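Local coordinates for phosphoacetylglucosamine mutase (PDB 5O9X), which interconverts N-acetylglucosamine 6-phosphate and N-acetylglucosamine 1-phosphate, a phosphomutase step on the way to UDP-N-acetylglucosamine, at residues L212-A217 / S430-V435; D260-K265 / R289-F294; T337-G342 / S458-V463. The protein carries 1 engineered substitution. One frame throughout, in Å; residues are numbered along the deposited sequence.

Contacts 1 and 2 share one mixed sheet, which holds strands 212-215 and 290-295. In contact 1 helix 428-442, from later in the chain, packs on it. In contact 2 the sheet meets its own helix 259-265. The two contacts touch directly, where Met432 CB lies 3.4 Å from Ile290 CD1. Contact 1 is buried and wholly apolar. Contact 2 is also largely buried, but one end is charged and grips the bound glucose 1,6-bisphosphate. Contact 3 is only partly buried. It joins a loop to the C-terminal domain through an apolar touch and a water bridge. It meets contact 2 only lightly, at Thr264 and Leu460.

Contact 1. Residues L212-A217 / S430-V435; sequences LTVDCA and SDMLLV
Leu212 overlaps the end of Met432, one branch of the leucine meeting the thioether from strand to helix. The branch is CD2, and it sits 3.7 Å from Met432 CE. It is nearly as close to SD and CG, so one methyl rests against three successive atoms of the methionine. The two side chains reach toward each other tip to tip. Met432 gets there by a bent path. Its CG is anti to the backbone N (chi1 -165°), and the chain then folds at chi2 and chi3, so that the thioether lies between the helix and the strand.

Val214, two residues further along the strand, adds a looser touch. Its CG2 branch is 4.3 Å from Met432 SD. Leu212 and Val214 project from the same face of the strand, while Thr213 faces the other way. The backbones stay well apart, with 9.5 Å between Val214 CA and Met432 CA. Side chains bridge this distance. The contact is small and made of apolar van der Waals packing. Tyr292 and Ile290 of strand 290-295 also pack against Met432, so the methionine is set among several side chains of the sheet.

The strand ends in a polar turn. Ala217 N donates to Asp215 OD1 at 3.0 Å, which makes an Asx turn. The donor comes from above the carboxylate plane. Asn244 also bonds OD1, while Ser282 and the backbone N of Gly258 hold OD2, which fixes the carboxylate at the strand end.

The arrangement is helix-on-sheet packing. Helix 428-442, from later in the chain, lies on the sheet of strands 212-215 and 290-295, consistent with the layered alpha/beta architecture of the phosphohexomutases.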
loop_
_atom_site.group_PDB
_atom_site.type_symbol
_atom_site.label_atom_id
_atom_site.label_comp_id
_atom_site.label_asym_id
_atom_site.label_seq_id
_atom_site.Cartn_x
_atom_site.Cartn_y
_atom_site.Cartn_z
ATOM N N LEU A 212 16.891 6.624 -14.040
ATOM C CA LEU A 212 15.922 5.739 -13.434
ATOM C C LEU A 212 14.779 5.545 -14.470
ATOM O O LEU A 212 14.184 6.528 -14.891
ATOM C CB LEU A 212 15.435 6.374 -12.079
ATOM C CG LEU A 212 14.198 5.584 -11.473
ATOM C CD1 LEU A 212 14.604 4.178 -10.995
ATOM C CD2 LEU A 212 13.655 6.331 -10.285
ATOM N N THR A 213 14.497 4.317 -14.878
ATOM C CA THR A 213 13.403 4.028 -15.843
ATOM C C THR A 213 12.192 3.436 -15.059
ATOM O O THR A 213 12.281 2.300 -14.527
ATOM C CB THR A 213 13.892 3.062 -16.987
ATOM O OG1 THR A 213 15.082 3.635 -17.562
ATOM C CG2 THR A 213 12.805 2.843 -18.144
ATOM N N VAL A 214 11.086 4.170 -15.044
ATOM C CA VAL A 214 9.964 3.858 -14.148
ATOM C C VAL A 214 8.785 3.414 -15.017
ATOM O O VAL A 214 8.200 4.178 -15.862
ATOM C CB VAL A 214 9.491 5.094 -13.291
ATOM C CG1 VAL A 214 8.360 4.663 -12.356
ATOM C CG2 VAL A 214 10.624 5.664 -12.459
ATOM N N ASP A 215 8.479 2.137 -14.880
ATOM C CA ASP A 215 7.262 1.517 -15.471
ATOM C C ASP A 215 6.091 1.934 -14.638
ATOM O O ASP A 215 5.993 1.575 -13.452
ATOM C CB ASP A 215 7.471 -0.003 -15.469
ATOM C CG ASP A 215 6.187 -0.816 -15.483
ATOM O OD1 ASP A 215 5.176 -0.340 -16.061
ATOM O OD2 ASP A 215 6.236 -1.977 -14.918
ATOM N N CYS A 216 5.123 2.617 -15.257
ATOM C CA CYS A 216 4.025 3.235 -14.493
ATOM C C CYS A 216 2.695 2.473 -14.685
ATOM O O CYS A 216 1.565 3.005 -14.374
ATOM C CB CYS A 216 3.851 4.734 -14.807
ATOM S SG CYS A 216 5.282 5.721 -14.299
ATOM N N ALA A 217 2.846 1.217 -15.096
ATOM C CA ALA A 217 1.722 0.258 -15.070
ATOM C C ALA A 217 0.536 0.675 -15.935
ATOM O O ALA A 217 -0.605 0.126 -15.807
ATOM C CB ALA A 217 1.279 -0.025 -13.570
ATOM N N SER A 430 6.874 8.722 -3.296
ATOM C CA SER A 430 7.736 9.274 -2.223
ATOM C C SER A 430 8.821 8.228 -1.820
ATOM O O SER A 430 9.984 8.574 -1.634
ATOM C CB SER A 430 6.772 9.640 -1.045
ATOM O OG SER A 430 7.418 9.594 0.196
ATOM N N ASP A 431 8.430 6.947 -1.731
ATOM C CA ASP A 431 9.388 5.825 -1.534
ATOM C C ASP A 431 10.431 5.743 -2.650
ATOM O O ASP A 431 11.619 5.497 -2.394
ATOM C CB ASP A 431 8.703 4.491 -1.409
ATOM C CG ASP A 431 7.845 4.362 -0.162
ATOM O OD1 ASP A 431 7.994 5.113 0.833
ATOM O OD2 ASP A 431 6.974 3.435 -0.186
ATOM N N MET A 432 10.017 5.943 -3.882
ATOM C CA MET A 432 10.997 6.030 -4.972
ATOM C C MET A 432 12.017 7.186 -4.728
ATOM O O MET A 432 13.230 6.974 -4.856
ATOM C CB MET A 432 10.239 6.310 -6.218
ATOM C CG MET A 432 10.925 6.110 -7.524
ATOM S SD MET A 432 10.473 7.501 -8.619
ATOM C CE MET A 432 11.871 8.457 -7.867
ATOM N N LEU A 433 11.539 8.401 -4.352
ATOM C CA LEU A 433 12.525 9.482 -4.124
ATOM C C LEU A 433 13.432 9.115 -2.914
ATOM O O LEU A 433 14.618 9.462 -2.861
ATOM C CB LEU A 433 11.777 10.819 -3.802
ATOM C CG LEU A 433 10.937 11.392 -4.997
ATOM C CD1 LEU A 433 10.105 12.604 -4.518
ATOM C CD2 LEU A 433 11.851 11.766 -6.188
ATOM N N LEU A 434 12.832 8.497 -1.891
ATOM C CA LEU A 434 13.615 7.995 -0.757
ATOM C C LEU A 434 14.758 7.074 -1.187
ATOM O O LEU A 434 15.939 7.310 -0.822
ATOM C CB LEU A 434 12.717 7.272 0.233
ATOM C CG LEU A 434 13.376 6.510 1.422
ATOM C CD1 LEU A 434 14.029 7.468 2.374
ATOM C CD2 LEU A 434 12.374 5.628 2.136
ATOM N N VAL A 435 14.440 6.084 -1.979
ATOM C CA VAL A 435 15.467 5.150 -2.478
ATOM C C VAL A 435 16.545 5.886 -3.303
ATOM O O VAL A 435 17.772 5.707 -3.086
ATOM C CB VAL A 435 14.835 4.063 -3.358
ATOM C CG1 VAL A 435 15.909 3.283 -4.092
ATOM C CG2 VAL A 435 14.003 3.102 -2.473
#

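Contact 2. Residues D260-K265 / R289-F294; sequences DYVKTK and RILYYF. Unlike the reference sequence in segment 289-294: Leu291 (reference Val). With G16 (1,6-di-O-phosphono-alpha-D-glucopyranose), chain B.
Val262 rests its CG1 methyl against both Leu291 and Tyr293, and this is the tight part of the contact. Tyr293 carries it. Val262 CG1 is 3.8 Å from Tyr293 CD2. The tyrosine side chain crosses the valine at about a right angle, and CG1 approaches its ring obliquely. The phenol OH of Tyr293 is hydrogen-bonded to Ser282. Leu291 runs antiparallel alongside the valine. It stands where the reference sequence has valine, and its modelled side chain is distorted, so the detail of its packing is doubtful. Phe301 of the neighbouring strand also meets Val262.

Helix 259-265 here lies on the mixed sheet of the alpha/beta domain II. Arg289, at the start of its segment, reaches into the ligand pocket.

The other end is polar and looser. Asp260 and Arg289 extend alongside in the same direction. Their salt bridge is weak: Arg289 NH1 to Asp260 OD1 is 3.4 Å, with an N-H...O angle of 132°. The carboxylate and guanidinium planes are turned 76° apart. Arg289 extends from CG to NE toward the sugar bisphosphate. Arg289 NE donates to G16 O3X at 3.0 Å. Arg289 NH2 donates to G16 O1, the ester oxygen, at 3.2 Å and nearly straight, with O1 in the guanidinium plane. One guanidinium thus links the helix carboxylate to the ligand's 1-phosphate. Asp260 is partly exposed, and His70 and His384 add further hydrogen bonds to G16.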
loop_
_atom_site.group_PDB
_atom_site.type_symbol
_atom_site.label_atom_id
_atom_site.label_comp_id
_atom_site.label_asym_id
_atom_site.label_seq_id
_atom_site.Cartn_x
_atom_site.Cartn_y
_atom_site.Cartn_z
ATOM N N ASP A 260 3.107 -5.494 -9.627
ATOM C CA ASP A 260 2.585 -6.869 -9.299
ATOM C C ASP A 260 3.033 -7.951 -10.329
ATOM O O ASP A 260 3.455 -9.066 -10.011
ATOM C CB ASP A 260 1.035 -6.844 -9.227
ATOM C CG ASP A 260 0.496 -8.223 -8.895
ATOM O OD1 ASP A 260 0.803 -8.725 -7.777
ATOM O OD2 ASP A 260 -0.167 -8.845 -9.788
ATOM N N TYR A 261 3.062 -7.547 -11.612
ATOM C CA TYR A 261 3.591 -8.400 -12.649
ATOM C C TYR A 261 5.090 -8.727 -12.336
ATOM O O TYR A 261 5.496 -9.905 -12.355
ATOM C CB TYR A 261 3.441 -7.721 -14.062
ATOM C CG TYR A 261 4.095 -8.586 -15.176
ATOM C CD1 TYR A 261 3.306 -9.479 -15.959
ATOM C CD2 TYR A 261 5.453 -8.501 -15.434
ATOM C CE1 TYR A 261 3.860 -10.268 -16.984
ATOM C CE2 TYR A 261 6.033 -9.327 -16.396
ATOM C CZ TYR A 261 5.207 -10.174 -17.180
ATOM O OH TYR A 261 5.812 -10.948 -18.135
ATOM N N VAL A 262 5.910 -7.707 -12.059
ATOM C CA VAL A 262 7.338 -7.928 -11.872
ATOM C C VAL A 262 7.586 -8.852 -10.662
ATOM O O VAL A 262 8.398 -9.784 -10.716
ATOM C CB VAL A 262 8.038 -6.567 -11.749
ATOM C CG1 VAL A 262 9.528 -6.731 -11.392
ATOM C CG2 VAL A 262 8.007 -5.850 -13.139
ATOM N N LYS A 263 6.928 -8.539 -9.549
ATOM C CA LYS A 263 7.118 -9.338 -8.330
ATOM C C LYS A 263 6.619 -10.800 -8.463
ATOM O O LYS A 263 7.319 -11.717 -7.991
ATOM C CB LYS A 263 6.393 -8.607 -7.200
ATOM C CG LYS A 263 6.365 -9.411 -5.848
ATOM C CD LYS A 263 7.758 -9.582 -5.195
ATOM C CE LYS A 263 7.687 -10.480 -3.969
ATOM N NZ LYS A 263 9.082 -10.847 -3.516
ATOM N N THR A 264 5.430 -11.029 -9.065
ATOM C CA THR A 264 4.870 -12.399 -9.112
ATOM C C THR A 264 5.591 -13.211 -10.179
ATOM O O THR A 264 5.814 -14.389 -9.980
ATOM C CB THR A 264 3.329 -12.400 -9.436
ATOM O OG1 THR A 264 3.073 -11.625 -10.619
ATOM C CG2 THR A 264 2.586 -11.736 -8.257
ATOM N N LYS A 265 5.953 -12.592 -11.304
ATOM C CA LYS A 265 6.663 -13.333 -12.359
ATOM C C LYS A 265 8.180 -13.319 -12.221
ATOM O O LYS A 265 8.881 -14.092 -12.933
ATOM C CB LYS A 265 6.310 -12.742 -13.752
ATOM C CG LYS A 265 4.814 -12.685 -14.116
ATOM C CD LYS A 265 4.330 -14.077 -14.429
ATOM C CE LYS A 265 2.854 -14.140 -14.890
ATOM N NZ LYS A 265 2.954 -14.680 -16.282
ATOM N N ARG A 289 2.415 0.837 -4.800
ATOM C CA ARG A 289 3.492 -0.169 -4.632
ATOM C C ARG A 289 4.641 0.287 -5.502
ATOM O O ARG A 289 4.407 0.800 -6.615
ATOM C CB ARG A 289 3.052 -1.530 -5.189
ATOM C CG ARG A 289 1.927 -2.174 -4.398
ATOM C CD ARG A 289 1.664 -3.553 -5.033
ATOM N NE ARG A 289 0.455 -4.166 -4.442
ATOM C CZ ARG A 289 0.115 -5.433 -4.645
ATOM N NH1 ARG A 289 0.863 -6.193 -5.435
ATOM N NH2 ARG A 289 -0.998 -5.929 -4.150
ATOM N N ILE A 290 5.872 0.035 -5.035
ATOM C CA ILE A 290 7.025 0.194 -5.938
ATOM C C ILE A 290 8.001 -0.975 -5.710
ATOM O O ILE A 290 8.252 -1.340 -4.568
ATOM C CB ILE A 290 7.729 1.517 -5.741
ATOM C CG1 ILE A 290 8.891 1.678 -6.772
ATOM C CG2 ILE A 290 8.088 1.769 -4.277
ATOM C CD1 ILE A 290 9.362 3.091 -6.878
ATOM N N LEU A 291 8.501 -1.568 -6.782
ATOM C CA LEU A 291 9.833 -2.200 -6.697
ATOM C C LEU A 291 10.821 -1.875 -7.684
ATOM O O LEU A 291 10.495 -1.300 -8.679
ATOM C CB LEU A 291 9.836 -3.648 -6.645
ATOM C CG LEU A 291 9.024 -4.640 -7.220
ATOM C CD1 LEU A 291 8.207 -4.523 -5.916
ATOM C CD2 LEU A 291 8.595 -4.130 -8.581
ATOM N N TYR A 292 12.047 -2.248 -7.377
ATOM C CA TYR A 292 13.181 -1.891 -8.214
ATOM C C TYR A 292 13.730 -3.153 -8.812
ATOM O O TYR A 292 13.520 -4.239 -8.253
ATOM C CB TYR A 292 14.303 -1.281 -7.257
ATOM C CG TYR A 292 14.275 0.269 -7.248
ATOM C CD1 TYR A 292 13.281 0.962 -6.481
ATOM C CD2 TYR A 292 15.197 1.000 -8.020
ATOM C CE1 TYR A 292 13.216 2.377 -6.466
ATOM C CE2 TYR A 292 15.203 2.436 -7.992
ATOM C CZ TYR A 292 14.189 3.104 -7.226
ATOM O OH TYR A 292 14.171 4.490 -7.120
ATOM N N TYR A 293 14.521 -3.028 -9.895
ATOM C CA TYR A 293 15.121 -4.189 -10.529
ATOM C C TYR A 293 16.080 -3.666 -11.585
ATOM O O TYR A 293 16.072 -2.474 -11.938
ATOM C CB TYR A 293 14.065 -5.125 -11.206
ATOM C CG TYR A 293 13.074 -4.379 -12.080
ATOM C CD1 TYR A 293 13.269 -4.254 -13.527
ATOM C CD2 TYR A 293 11.926 -3.806 -11.485
ATOM C CE1 TYR A 293 12.315 -3.569 -14.297
ATOM C CE2 TYR A 293 10.974 -3.144 -12.259
ATOM C CZ TYR A 293 11.190 -3.003 -13.661
ATOM O OH TYR A 293 10.203 -2.350 -14.395
ATOM N N PHE A 294 16.987 -4.541 -12.011
ATOM C CA PHE A 294 17.915 -4.202 -13.086
ATOM C C PHE A 294 18.407 -5.463 -13.724
ATOM O O PHE A 294 18.290 -6.555 -13.110
ATOM C CB PHE A 294 19.141 -3.378 -12.523
ATOM C CG PHE A 294 20.058 -4.136 -11.619
ATOM C CD1 PHE A 294 21.420 -4.363 -11.985
ATOM C CD2 PHE A 294 19.636 -4.561 -10.336
ATOM C CE1 PHE A 294 22.278 -4.998 -11.098
ATOM C CE2 PHE A 294 20.496 -5.214 -9.483
ATOM C CZ PHE A 294 21.821 -5.457 -9.841
HETATM C C1 G16 B . -3.606 -4.834 -1.122
HETATM C C2 G16 B . -3.173 -4.459 0.293
HETATM C C3 G16 B . -1.761 -5.055 0.595
HETATM C C4 G16 B . -1.664 -6.557 0.392
HETATM C C5 G16 B . -2.100 -6.865 -1.034
HETATM C C6 G16 B . -2.342 -8.329 -1.319
HETATM O O1 G16 B . -2.691 -4.252 -2.056
HETATM O O2 G16 B . -3.192 -3.022 0.554
HETATM O O3 G16 B . -1.415 -4.638 1.856
HETATM O O4 G16 B . -0.294 -7.130 0.558
HETATM O O5 G16 B . -3.423 -6.345 -1.312
HETATM O O6 G16 B . -3.418 -8.786 -0.382
HETATM P P G16 B . -3.977 -10.302 -0.525
HETATM O O1P G16 B . -2.774 -11.274 -0.525
HETATM O O2P G16 B . -4.698 -10.414 -1.889
HETATM O O3P G16 B . -5.021 -10.535 0.589
HETATM P "P'" G16 B . -3.158 -3.192 -3.215
HETATM O O1X G16 B . -4.298 -2.319 -2.626
HETATM O O2X G16 B . -3.799 -4.033 -4.366
HETATM O O3X G16 B . -1.939 -2.528 -3.756
#

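Contact 3. Residues T337-G342 / S458-V463; sequences TAYANG and SRLVRV
Tyr339 and Leu460 cross at about a right angle, the tyrosine reaching over from its loop to strand 458-463. This is an outer strand of the antiparallel sheet of the C-terminal, TBP-like domain. The loop leads to helix 342-350, and Thr337 to Ala340 form a type I beta turn. The contact therefore joins the loop after strand 332-337 to the C-terminal sheet.

Leu460 offers its CD2 methyl to the ring. It lies 3.8 Å from Tyr339 CE1 and approaches the ring obliquely. The tyrosine CG is anti to the carbonyl carbon (chi1 -74°), which turns the ring out of the turn and toward the strand. On the loop side Thr337 OG1 sits in the ring plane, at its edge. OG1 also takes a weak bond from Tyr339 N within the turn. The phenol OH is held by Arg505, and Phe503 meets the ring with its plane at about 60°. The side chain of Tyr339 lies about 5 Å from the bound sugar bisphosphate, so this pair stands close to the pocket.

Asn341 and Ser458 make the second, polar half. Asn341 ND2 is 4.2 Å from Ser458 OG, too far for a direct bond. The amide is otherwise well used. Its OD1 caps the next helix at Ser343 N, as an N-cap residue does, and ND2 also bonds Leu456 O. Ser458 OG has a protein partner in Gln266, and Tyr516 packs by both Asn341 and Ser458. OG stands between the backbone N and the carbonyl carbon (chi1 69°), which directs it to the bridging water. A single water spans the gap. It accepts from Asn341 ND2 at 2.7 Å and sits 2.7 Å from Ser458 OG.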
loop_
_atom_site.group_PDB
_atom_site.type_symbol
_atom_site.label_atom_id
_atom_site.label_comp_id
_atom_site.label_asym_id
_atom_site.label_seq_id
_atom_site.Cartn_x
_atom_site.Cartn_y
_atom_site.Cartn_z
ATOM N N THR A 337 5.903 -9.090 6.640
ATOM C CA THR A 337 4.916 -10.188 6.640
ATOM C C THR A 337 5.619 -11.496 6.244
ATOM O O THR A 337 6.812 -11.500 5.902
ATOM C CB THR A 337 3.677 -9.906 5.763
ATOM O OG1 THR A 337 4.018 -9.980 4.340
ATOM C CG2 THR A 337 3.204 -8.433 6.017
ATOM N N ALA A 338 4.843 -12.574 6.184
ATOM C CA ALA A 338 5.374 -13.912 5.919
ATOM C C ALA A 338 5.851 -14.009 4.460
ATOM O O ALA A 338 6.663 -14.881 4.175
ATOM C CB ALA A 338 4.285 -14.958 6.257
ATOM N N TYR A 339 5.452 -13.069 3.577
ATOM C CA TYR A 339 5.893 -13.098 2.183
ATOM C C TYR A 339 7.340 -12.581 2.085
ATOM O O TYR A 339 7.927 -12.660 0.976
ATOM C CB TYR A 339 4.996 -12.166 1.327
ATOM C CG TYR A 339 3.627 -12.813 1.124
ATOM C CD1 TYR A 339 3.502 -13.899 0.249
ATOM C CD2 TYR A 339 2.546 -12.447 1.911
ATOM C CE1 TYR A 339 2.299 -14.541 0.075
ATOM C CE2 TYR A 339 1.306 -13.079 1.730
ATOM C CZ TYR A 339 1.232 -14.158 0.846
ATOM O OH TYR A 339 0.047 -14.861 0.700
ATOM N N ALA A 340 7.890 -11.976 3.163
ATOM C CA ALA A 340 9.271 -11.509 3.094
ATOM C C ALA A 340 10.247 -12.663 2.874
ATOM O O ALA A 340 10.120 -13.738 3.502
ATOM C CB ALA A 340 9.681 -10.757 4.368
ATOM N N ASN A 341 11.193 -12.467 1.991
ATOM C CA ASN A 341 12.202 -13.516 1.774
ATOM C C ASN A 341 12.977 -13.780 3.083
ATOM O O ASN A 341 13.359 -12.838 3.800
ATOM C CB ASN A 341 13.189 -13.030 0.716
ATOM C CG ASN A 341 13.999 -14.154 0.171
ATOM O OD1 ASN A 341 15.000 -14.549 0.791
ATOM N ND2 ASN A 341 13.559 -14.711 -0.942
ATOM N N GLY A 342 13.183 -15.066 3.411
ATOM C CA GLY A 342 13.879 -15.412 4.686
ATOM C C GLY A 342 15.232 -14.764 4.761
ATOM O O GLY A 342 15.680 -14.520 5.836
ATOM N N SER A 458 12.616 -18.081 -4.596
ATOM C CA SER A 458 11.230 -18.176 -4.106
ATOM C C SER A 458 10.240 -18.210 -5.246
ATOM O O SER A 458 10.587 -17.962 -6.439
ATOM C CB SER A 458 10.932 -16.985 -3.182
ATOM O OG SER A 458 10.881 -15.777 -3.935
ATOM N N ARG A 459 8.984 -18.460 -4.895
ATOM C CA ARG A 459 7.972 -18.661 -5.934
ATOM C C ARG A 459 6.621 -18.369 -5.347
ATOM O O ARG A 459 6.358 -18.792 -4.226
ATOM C CB ARG A 459 8.053 -20.157 -6.429
ATOM C CG ARG A 459 6.926 -20.588 -7.350
ATOM C CD ARG A 459 6.986 -20.024 -8.733
ATOM N NE ARG A 459 8.345 -20.217 -9.340
ATOM C CZ ARG A 459 8.608 -20.124 -10.641
ATOM N NH1 ARG A 459 7.609 -19.900 -11.490
ATOM N NH2 ARG A 459 9.854 -20.248 -11.110
ATOM N N LEU A 460 5.783 -17.640 -6.101
ATOM C CA LEU A 460 4.345 -17.472 -5.752
ATOM C C LEU A 460 3.498 -18.263 -6.715
ATOM O O LEU A 460 3.799 -18.276 -7.933
ATOM C CB LEU A 460 3.918 -15.982 -5.853
ATOM C CG LEU A 460 4.426 -15.088 -4.675
ATOM C CD1 LEU A 460 4.416 -13.593 -5.020
ATOM C CD2 LEU A 460 3.688 -15.338 -3.323
ATOM N N VAL A 461 2.448 -18.931 -6.224
ATOM C CA VAL A 461 1.466 -19.598 -7.128
ATOM C C VAL A 461 0.079 -19.178 -6.709
ATOM O O VAL A 461 -0.264 -19.308 -5.502
ATOM C CB VAL A 461 1.523 -21.144 -6.984
ATOM C CG1 VAL A 461 0.556 -21.850 -8.016
ATOM C CG2 VAL A 461 2.928 -21.633 -7.194
ATOM N N ARG A 462 -0.727 -18.727 -7.683
ATOM C CA ARG A 462 -2.069 -18.260 -7.383
ATOM C C ARG A 462 -2.946 -19.463 -7.686
ATOM O O ARG A 462 -2.923 -19.957 -8.821
ATOM C CB ARG A 462 -2.443 -17.075 -8.306
ATOM C CG ARG A 462 -3.794 -16.349 -8.074
ATOM C CD ARG A 462 -4.008 -15.386 -9.270
ATOM N NE ARG A 462 -5.226 -14.586 -9.152
ATOM C CZ ARG A 462 -6.431 -15.108 -9.431
ATOM N NH1 ARG A 462 -6.514 -16.366 -9.867
ATOM N NH2 ARG A 462 -7.515 -14.379 -9.287
ATOM N N VAL A 463 -3.667 -19.951 -6.664
ATOM C CA VAL A 463 -4.422 -21.197 -6.799
ATOM C C VAL A 463 -5.915 -20.866 -6.781
ATOM O O VAL A 463 -6.396 -20.260 -5.838
ATOM C CB VAL A 463 -4.085 -22.257 -5.693
ATOM C CG1 VAL A 463 -4.957 -23.533 -5.859
ATOM C CG2 VAL A 463 -2.568 -22.550 -5.652
HETATM O O HOH W 1 11.288 -13.804 -2.139
#